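PDB 3D0K: putative poly(3-hydroxybutyrate) depolymerase LpqC, which probably acts as a serine hydrolase that cleaves ester bonds, perhaps those of poly(3-hydroxybutyrate) or related polyesters. Local coordinates for residues 116-128 with 153-166. Sequence-based numbering, arbitrary orientation.
Sequences VDGWTYALVARVL and FVHRLMSSQPHAPF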
ATOM      1  N   VAL A 116      14.005  -5.587  -9.650  1.00 22.60           N
ATOM      2  CA  VAL A 116      12.720  -5.155  -9.082  1.00 23.56           C
ATOM      3  C   VAL A 116      11.774  -6.316  -8.773  1.00 23.25           C
ATOM      4  O   VAL A 116      10.902  -6.186  -7.922  1.00 22.29           O
ATOM      5  CB  VAL A 116      11.975  -4.052  -9.944  1.00 23.67           C
ATOM      6  CG1 VAL A 116      12.676  -2.728  -9.876  1.00 27.42           C
ATOM      7  CG2 VAL A 116      11.772  -4.531 -11.377  1.00 26.34           C
ATOM      8  N   ASP A 117      11.916  -7.469  -9.422  1.00 24.21           N
ATOM      9  CA  ASP A 117      10.987  -8.510  -9.016  1.00 26.61           C
ATOM     10  C   ASP A 117      11.393  -9.212  -7.738  1.00 24.75           C
ATOM     11  O   ASP A 117      10.643 -10.013  -7.193  1.00 24.76           O
ATOM     12  CB  ASP A 117      10.598  -9.478 -10.129  1.00 28.20           C
ATOM     13  CG  ASP A 117      11.650  -9.693 -11.100  1.00 36.06           C
ATOM     14  OD1 ASP A 117      12.734 -10.258 -10.730  1.00 41.10           O
ATOM     15  OD2 ASP A 117      11.376  -9.310 -12.274  1.00 44.97           O
ATOM     16  N   GLY A 118      12.552  -8.834  -7.212  1.00 23.43           N
ATOM     17  CA  GLY A 118      12.996  -9.343  -5.922  1.00 21.77           C
ATOM     18  C   GLY A 118      12.636  -8.425  -4.761  1.00 21.44           C
ATOM     19  O   GLY A 118      12.886  -8.766  -3.590  1.00 20.80           O
ATOM     20  N   TRP A 119      12.102  -7.250  -5.070  1.00 19.49           N
ATOM     21  CA  TRP A 119      11.783  -6.288  -4.001  1.00 18.80           C
ATOM     22  C   TRP A 119      10.573  -6.778  -3.219  1.00 18.71           C
ATOM     23  O   TRP A 119       9.755  -7.557  -3.733  1.00 17.22           O
ATOM     24  CB  TRP A 119      11.541  -4.859  -4.541  1.00 18.65           C
ATOM     25  CG  TRP A 119      12.724  -4.214  -5.249  1.00 20.47           C
ATOM     26  CD1 TRP A 119      13.914  -4.811  -5.619  1.00 21.02           C
ATOM     27  CD2 TRP A 119      12.804  -2.865  -5.679  1.00 18.84           C
ATOM     28  NE1 TRP A 119      14.718  -3.891  -6.256  1.00 21.15           N
ATOM     29  CE2 TRP A 119      14.069  -2.689  -6.292  1.00 18.56           C
ATOM     30  CE3 TRP A 119      11.934  -1.763  -5.582  1.00 20.31           C
ATOM     31  CZ2 TRP A 119      14.473  -1.465  -6.819  1.00 22.02           C
ATOM     32  CZ3 TRP A 119      12.341  -0.531  -6.124  1.00 20.87           C
ATOM     33  CH2 TRP A 119      13.591  -0.402  -6.734  1.00 19.79           C
ATOM     34  N   THR A 120      10.476  -6.344  -1.958  1.00 17.43           N
ATOM     35  CA  THR A 120       9.363  -6.743  -1.071  1.00 18.64           C
ATOM     36  C   THR A 120       8.021  -6.419  -1.775  1.00 19.08           C
ATOM     37  O   THR A 120       7.049  -7.185  -1.670  1.00 19.15           O
ATOM     38  CB  THR A 120       9.429  -5.993   0.275  1.00 18.33           C
ATOM     39  OG1 THR A 120      10.781  -5.951   0.740  1.00 19.26           O
ATOM     40  CG2 THR A 120       8.501  -6.696   1.370  1.00 17.41           C
ATOM     41  N   TYR A 121       7.980  -5.305  -2.522  1.00 18.06           N
ATOM     42  CA  TYR A 121       6.734  -4.858  -3.190  1.00 17.74           C
ATOM     43  C   TYR A 121       6.175  -5.907  -4.145  1.00 19.36           C
ATOM     44  O   TYR A 121       4.949  -5.979  -4.330  1.00 20.45           O
ATOM     45  CB  TYR A 121       6.975  -3.601  -4.008  1.00 16.28           C
ATOM     46  CG  TYR A 121       7.694  -2.486  -3.227  1.00 16.17           C
ATOM     47  CD1 TYR A 121       7.380  -2.244  -1.888  1.00 17.58           C
ATOM     48  CD2 TYR A 121       8.681  -1.702  -3.847  1.00 15.26           C
ATOM     49  CE1 TYR A 121       8.070  -1.245  -1.159  1.00 15.63           C
ATOM     50  CE2 TYR A 121       9.357  -0.690  -3.154  1.00 14.46           C
ATOM     51  CZ  TYR A 121       9.042  -0.486  -1.807  1.00 16.66           C
ATOM     52  OH  TYR A 121       9.703   0.562  -1.142  1.00 14.83           O
ATOM     53  N   ALA A 122       7.076  -6.634  -4.810  1.00 19.37           N
ATOM     54  CA  ALA A 122       6.715  -7.602  -5.874  1.00 19.84           C
ATOM     55  C   ALA A 122       5.945  -8.826  -5.346  1.00 20.35           C
ATOM     56  O   ALA A 122       5.306  -9.575  -6.124  1.00 22.33           O
ATOM     57  CB  ALA A 122       7.993  -8.076  -6.615  1.00 19.73           C
ATOM     58  N   LEU A 123       6.035  -9.048  -4.045  1.00 18.78           N
ATOM     59  CA  LEU A 123       5.336 -10.125  -3.366  1.00 18.09           C
ATOM     60  C   LEU A 123       3.829  -9.940  -3.430  1.00 19.00           C
ATOM     61  O   LEU A 123       3.093 -10.930  -3.439  1.00 19.29           O
ATOM     62  CB  LEU A 123       5.784 -10.173  -1.903  1.00 19.46           C
ATOM     63  CG  LEU A 123       7.235 -10.650  -1.717  1.00 20.55           C
ATOM     64  CD1 LEU A 123       7.613 -10.550  -0.275  1.00 22.06           C
ATOM     65  CD2 LEU A 123       7.374 -12.107  -2.192  1.00 22.69           C
ATOM     66  N   VAL A 124       3.344  -8.690  -3.461  1.00 18.80           N
ATOM     67  CA  VAL A 124       1.857  -8.468  -3.544  1.00 19.41           C
ATOM     68  C   VAL A 124       1.256  -9.152  -4.776  1.00 18.88           C
ATOM     69  O   VAL A 124       0.352  -9.991  -4.652  1.00 18.15           O
ATOM     70  CB  VAL A 124       1.472  -6.980  -3.471  1.00 18.83           C
ATOM     71  CG1 VAL A 124      -0.090  -6.776  -3.686  1.00 20.95           C
ATOM     72  CG2 VAL A 124       1.924  -6.420  -2.151  1.00 18.67           C
ATOM     73  N   ALA A 125       1.763  -8.830  -5.955  1.00 18.77           N
ATOM     74  CA  ALA A 125       1.281  -9.493  -7.165  1.00 19.61           C
ATOM     75  C   ALA A 125       1.401 -11.030  -7.145  1.00 19.89           C
ATOM     76  O   ALA A 125       0.502 -11.740  -7.669  1.00 19.10           O
ATOM     77  CB  ALA A 125       1.920  -8.885  -8.420  1.00 20.15           C
ATOM     78  N   ARG A 126       2.474 -11.551  -6.552  0.50 19.48           N
ATOM     79  CA  ARG A 126       2.662 -13.013  -6.509  0.50 19.80           C
ATOM     80  C   ARG A 126       1.584 -13.673  -5.650  0.50 19.56           C
ATOM     81  O   ARG A 126       1.011 -14.722  -6.028  0.50 19.23           O
ATOM     82  CB  ARG A 126       4.048 -13.383  -5.987  0.50 19.88           C
ATOM     83  CG  ARG A 126       5.187 -12.808  -6.797  0.50 22.72           C
ATOM     84  CD  ARG A 126       6.510 -13.422  -6.353  0.50 27.35           C
ATOM     85  NE  ARG A 126       7.562 -13.186  -7.334  0.50 31.32           N
ATOM     86  CZ  ARG A 126       8.595 -12.370  -7.142  0.50 34.06           C
ATOM     87  NH1 ARG A 126       8.722 -11.696  -5.999  0.50 36.01           N
ATOM     88  NH2 ARG A 126       9.508 -12.236  -8.092  0.50 34.63           N
ATOM     89  N   VAL A 127       1.296 -13.057  -4.503  1.00 19.06           N
ATOM     90  CA  VAL A 127       0.266 -13.564  -3.625  1.00 18.97           C
ATOM     91  C   VAL A 127      -1.060 -13.529  -4.371  1.00 18.86           C
ATOM     92  O   VAL A 127      -1.797 -14.529  -4.334  1.00 17.80           O
ATOM     93  CB  VAL A 127       0.143 -12.749  -2.299  1.00 19.60           C
ATOM     94  CG1 VAL A 127      -1.179 -13.107  -1.565  1.00 19.51           C
ATOM     95  CG2 VAL A 127       1.376 -13.014  -1.420  1.00 20.62           C
ATOM     96  N   LEU A 128      -1.334 -12.414  -5.075  1.00 18.18           N
ATOM     97  CA  LEU A 128      -2.594 -12.315  -5.881  1.00 18.67           C
ATOM     98  C   LEU A 128      -2.686 -13.435  -6.920  1.00 18.59           C
ATOM     99  O   LEU A 128      -3.752 -14.028  -7.123  1.00 17.44           O
ATOM    100  CB  LEU A 128      -2.758 -10.927  -6.554  1.00 19.12           C
ATOM    101  CG  LEU A 128      -2.988  -9.733  -5.576  1.00 19.59           C
ATOM    102  CD1 LEU A 128      -2.820  -8.353  -6.269  1.00 19.51           C
ATOM    103  CD2 LEU A 128      -4.356  -9.842  -4.886  1.00 21.47           C
ATOM    104  N   PHE A 153       5.165   2.018   1.409  1.00 16.66           N
ATOM    105  CA  PHE A 153       5.253   0.772   0.628  1.00 17.99           C
ATOM    106  C   PHE A 153       4.427   0.839  -0.658  1.00 17.68           C
ATOM    107  O   PHE A 153       4.927   0.503  -1.733  1.00 18.28           O
ATOM    108  CB  PHE A 153       4.768  -0.355   1.555  1.00 17.57           C
ATOM    109  CG  PHE A 153       4.840  -1.759   0.988  1.00 17.12           C
ATOM    110  CD1 PHE A 153       3.801  -2.260   0.179  1.00 17.87           C
ATOM    111  CD2 PHE A 153       5.882  -2.616   1.363  1.00 16.07           C
ATOM    112  CE1 PHE A 153       3.842  -3.555  -0.292  1.00 15.38           C
ATOM    113  CE2 PHE A 153       5.894  -3.959   0.904  1.00 19.24           C
ATOM    114  CZ  PHE A 153       4.868  -4.408   0.105  1.00 18.32           C
ATOM    115  N   VAL A 154       3.166   1.265  -0.543  1.00 17.47           N
ATOM    116  CA  VAL A 154       2.268   1.267  -1.685  1.00 16.86           C
ATOM    117  C   VAL A 154       2.726   2.202  -2.822  1.00 17.62           C
ATOM    118  O   VAL A 154       2.717   1.795  -3.997  1.00 16.18           O
ATOM    119  CB  VAL A 154       0.813   1.540  -1.220  1.00 17.04           C
ATOM    120  CG1 VAL A 154      -0.126   1.967  -2.387  1.00 18.61           C
ATOM    121  CG2 VAL A 154       0.285   0.337  -0.443  1.00 16.03           C
ATOM    122  N   HIS A 155       3.132   3.441  -2.491  1.00 16.11           N
ATOM    123  CA  HIS A 155       3.534   4.368  -3.587  1.00 17.77           C
ATOM    124  C   HIS A 155       4.860   3.968  -4.224  1.00 18.28           C
ATOM    125  O   HIS A 155       5.062   4.187  -5.415  1.00 18.52           O
ATOM    126  CB  HIS A 155       3.489   5.869  -3.204  1.00 17.88           C
ATOM    127  CG  HIS A 155       4.636   6.343  -2.362  1.00 20.54           C
ATOM    128  ND1 HIS A 155       5.740   6.980  -2.900  1.00 22.31           N
ATOM    129  CD2 HIS A 155       4.795   6.389  -1.017  1.00 17.70           C
ATOM    130  CE1 HIS A 155       6.561   7.343  -1.914  1.00 13.83           C
ATOM    131  NE2 HIS A 155       6.027   6.957  -0.769  1.00 23.13           N
ATOM    132  N   ARG A 156       5.702   3.297  -3.446  1.00 16.86           N
ATOM    133  CA  ARG A 156       7.003   2.821  -3.958  1.00 17.44           C
ATOM    134  C   ARG A 156       6.765   1.538  -4.771  1.00 17.68           C
ATOM    135  O   ARG A 156       7.483   1.286  -5.712  1.00 16.85           O
ATOM    136  CB  ARG A 156       7.974   2.554  -2.828  1.00 16.89           C
ATOM    137  CG  ARG A 156       8.396   3.887  -2.174  1.00 15.25           C
ATOM    138  CD  ARG A 156       9.434   3.731  -1.090  1.00 15.53           C
ATOM    139  NE  ARG A 156       9.643   5.099  -0.560  1.00 19.51           N
ATOM    140  CZ  ARG A 156       9.792   5.439   0.716  1.00 22.26           C
ATOM    141  NH1 ARG A 156       9.835   4.519   1.674  1.00 17.35           N
ATOM    142  NH2 ARG A 156       9.934   6.729   1.046  1.00 23.80           N
ATOM    143  N   LEU A 157       5.754   0.762  -4.389  1.00 18.19           N
ATOM    144  CA  LEU A 157       5.317  -0.380  -5.177  1.00 17.39           C
ATOM    145  C   LEU A 157       4.867   0.128  -6.566  1.00 18.36           C
ATOM    146  O   LEU A 157       5.276  -0.399  -7.628  1.00 18.29           O
ATOM    147  CB  LEU A 157       4.186  -1.106  -4.429  1.00 18.54           C
ATOM    148  CG  LEU A 157       3.563  -2.345  -5.102  1.00 17.35           C
ATOM    149  CD1 LEU A 157       2.909  -3.249  -4.075  1.00 16.19           C
ATOM    150  CD2 LEU A 157       2.554  -2.048  -6.268  1.00 22.84           C
HETATM  151  N   MSE A 158       4.051   1.167  -6.553  1.00 19.10           N
HETATM  152  CA  MSE A 158       3.575   1.791  -7.800  1.00 20.21           C
HETATM  153  C   MSE A 158       4.694   2.381  -8.646  1.00 19.35           C
HETATM  154  O   MSE A 158       4.564   2.409  -9.874  1.00 21.55           O
HETATM  155  CB  MSE A 158       2.446   2.803  -7.541  1.00 18.22           C
HETATM  156  CG  MSE A 158       1.165   2.087  -6.944  1.00 21.78           C
HETATM  157 SE   MSE A 158       0.498   0.596  -8.012  0.75 30.16          SE
HETATM  158  CE  MSE A 158      -0.371   1.798  -9.306  1.00 25.39           C
ATOM    159  N   SER A 159       5.778   2.843  -8.012  1.00 18.67           N
ATOM    160  CA  SER A 159       6.921   3.379  -8.731  1.00 19.66           C
ATOM    161  C   SER A 159       7.795   2.328  -9.407  1.00 20.93           C
ATOM    162  O   SER A 159       8.638   2.661 -10.233  1.00 21.64           O
ATOM    163  CB  SER A 159       7.827   4.131  -7.749  1.00 20.19           C
ATOM    164  OG  SER A 159       7.086   5.116  -7.063  1.00 19.29           O
ATOM    165  N   SER A 160       7.667   1.083  -8.981  1.00 19.75           N
ATOM    166  CA  SER A 160       8.649   0.044  -9.343  1.00 20.57           C
ATOM    167  C   SER A 160       8.056  -1.217  -9.951  1.00 20.28           C
ATOM    168  O   SER A 160       8.796  -1.987 -10.556  1.00 20.39           O
ATOM    169  CB  SER A 160       9.518  -0.335  -8.143  1.00 20.08           C
ATOM    170  OG  SER A 160       8.714  -0.990  -7.163  1.00 19.65           O
ATOM    171  N   GLN A 161       6.733  -1.408  -9.849  1.00 20.07           N
ATOM    172  CA  GLN A 161       6.084  -2.693 -10.234  1.00 20.21           C
ATOM    173  C   GLN A 161       5.041  -2.533 -11.343  1.00 20.55           C
ATOM    174  O   GLN A 161       4.465  -1.446 -11.491  1.00 21.29           O
ATOM    175  CB  GLN A 161       5.410  -3.363  -9.004  1.00 18.42           C
ATOM    176  CG  GLN A 161       6.346  -3.493  -7.759  1.00 19.81           C
ATOM    177  CD  GLN A 161       7.531  -4.419  -8.052  1.00 20.69           C
ATOM    178  OE1 GLN A 161       7.345  -5.489  -8.673  1.00 16.57           O
ATOM    179  NE2 GLN A 161       8.753  -3.995  -7.668  1.00 17.80           N
ATOM    180  N   PRO A 162       4.806  -3.594 -12.147  1.00 20.78           N
ATOM    181  CA  PRO A 162       3.691  -3.511 -13.110  1.00 21.45           C
ATOM    182  C   PRO A 162       2.331  -3.163 -12.439  1.00 21.50           C
ATOM    183  O   PRO A 162       2.034  -3.631 -11.319  1.00 21.36           O
ATOM    184  CB  PRO A 162       3.656  -4.914 -13.751  1.00 21.50           C
ATOM    185  CG  PRO A 162       5.089  -5.452 -13.596  1.00 23.49           C
ATOM    186  CD  PRO A 162       5.546  -4.880 -12.236  1.00 21.69           C
ATOM    187  N   HIS A 163       1.504  -2.381 -13.131  1.00 21.28           N
ATOM    188  CA  HIS A 163       0.228  -1.944 -12.552  1.00 21.29           C
ATOM    189  C   HIS A 163      -0.960  -2.831 -12.882  1.00 21.85           C
ATOM    190  O   HIS A 163      -2.035  -2.670 -12.278  1.00 21.11           O
ATOM    191  CB  HIS A 163      -0.096  -0.514 -12.945  1.00 21.42           C
ATOM    192  CG  HIS A 163       0.889   0.477 -12.426  1.00 21.33           C
ATOM    193  ND1 HIS A 163       1.058   1.709 -13.011  1.00 24.18           N
ATOM    194  CD2 HIS A 163       1.842   0.380 -11.452  1.00 21.08           C
ATOM    195  CE1 HIS A 163       2.021   2.366 -12.380  1.00 24.16           C
ATOM    196  NE2 HIS A 163       2.513   1.590 -11.426  1.00 19.39           N
ATOM    197  N   ALA A 164      -0.759  -3.761 -13.814  1.00 22.56           N
ATOM    198  CA  ALA A 164      -1.854  -4.635 -14.288  1.00 22.23           C
ATOM    199  C   ALA A 164      -2.729  -5.310 -13.203  1.00 22.43           C
ATOM    200  O   ALA A 164      -3.959  -5.351 -13.369  1.00 22.91           O
ATOM    201  CB  ALA A 164      -1.353  -5.689 -15.406  1.00 22.84           C
ATOM    202  N   PRO A 165      -2.129  -5.811 -12.094  1.00 22.77           N
ATOM    203  CA  PRO A 165      -2.967  -6.458 -11.090  1.00 22.54           C
ATOM    204  C   PRO A 165      -3.948  -5.515 -10.342  1.00 22.25           C
ATOM    205  O   PRO A 165      -4.871  -6.013  -9.713  1.00 23.03           O
ATOM    206  CB  PRO A 165      -1.937  -7.026 -10.104  1.00 22.50           C
ATOM    207  CG  PRO A 165      -0.649  -7.120 -10.896  1.00 22.54           C
ATOM    208  CD  PRO A 165      -0.700  -5.899 -11.729  1.00 23.07           C
ATOM    209  N   PHE A 166      -3.745  -4.197 -10.400  1.00 20.65           N
ATOM    210  CA  PHE A 166      -4.428  -3.280  -9.493  1.00 20.77           C
ATOM    211  C   PHE A 166      -5.467  -2.388 -10.157  1.00 20.38           C
ATOM    212  O   PHE A 166      -5.151  -1.617 -11.075  1.00 21.90           O
ATOM    213  CB  PHE A 166      -3.399  -2.415  -8.736  1.00 20.17           C
ATOM    214  CG  PHE A 166      -2.293  -3.233  -8.126  1.00 21.51           C
ATOM    215  CD1 PHE A 166      -1.032  -3.310  -8.751  1.00 21.60           C
ATOM    216  CD2 PHE A 166      -2.533  -3.974  -6.978  1.00 19.97           C
ATOM    217  CE1 PHE A 166      -0.023  -4.082  -8.195  1.00 22.95           C
ATOM    218  CE2 PHE A 166      -1.534  -4.782  -6.402  1.00 21.44           C
ATOM    219  CZ  PHE A 166      -0.264  -4.826  -7.013  1.00 19.78           C
TER
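Val116 O accepts a fairly straight hydrogen bond from Gln161 NE2 (3.1 Å), with the oxygen close to the amide plane but the donor lifted 38° out of the carbonyl plane. Trp119 N reaches the same oxygen from the opposite face. The other N-H of Gln161 NE2 goes to Ser160 OG, which passes its own hydrogen to Arg156 O; the two N-H bonds together restrain how the amide is turned. Trp119 lays CZ3 3.5 Å from Ser160 CB. Thr120 CG2 meets the rim of the Phe153 ring, whose face takes the edge of Tyr121 in a T-shaped stack, centroids 4.9 Å apart and planes at 87°. One face of Tyr121 lies on the backbone from Arg156 to Leu157, and its OH, bonded to Asn102 O, abuts Arg156 CB. The contact packs helix 122-133 against helix 149-160, which leads off from the probable nucleophile elbow of this alpha/beta-hydrolase-type fold; Phe153 touches the elbow. Ala122 CB rests against Gln161 OE1. Val124 splits its branches: CG1, anti to the backbone N (chi1 175°), meets the edge of Phe166 at CE2, 3.7 Å away, while CG2 touches both Phe153 CE1 and Leu157 CD1. Ala125 CB touches Pro165 CG, and Leu128, its CD1 3.8 Å from Phe166 CE2, also rests against strands 56-60 and 142-147.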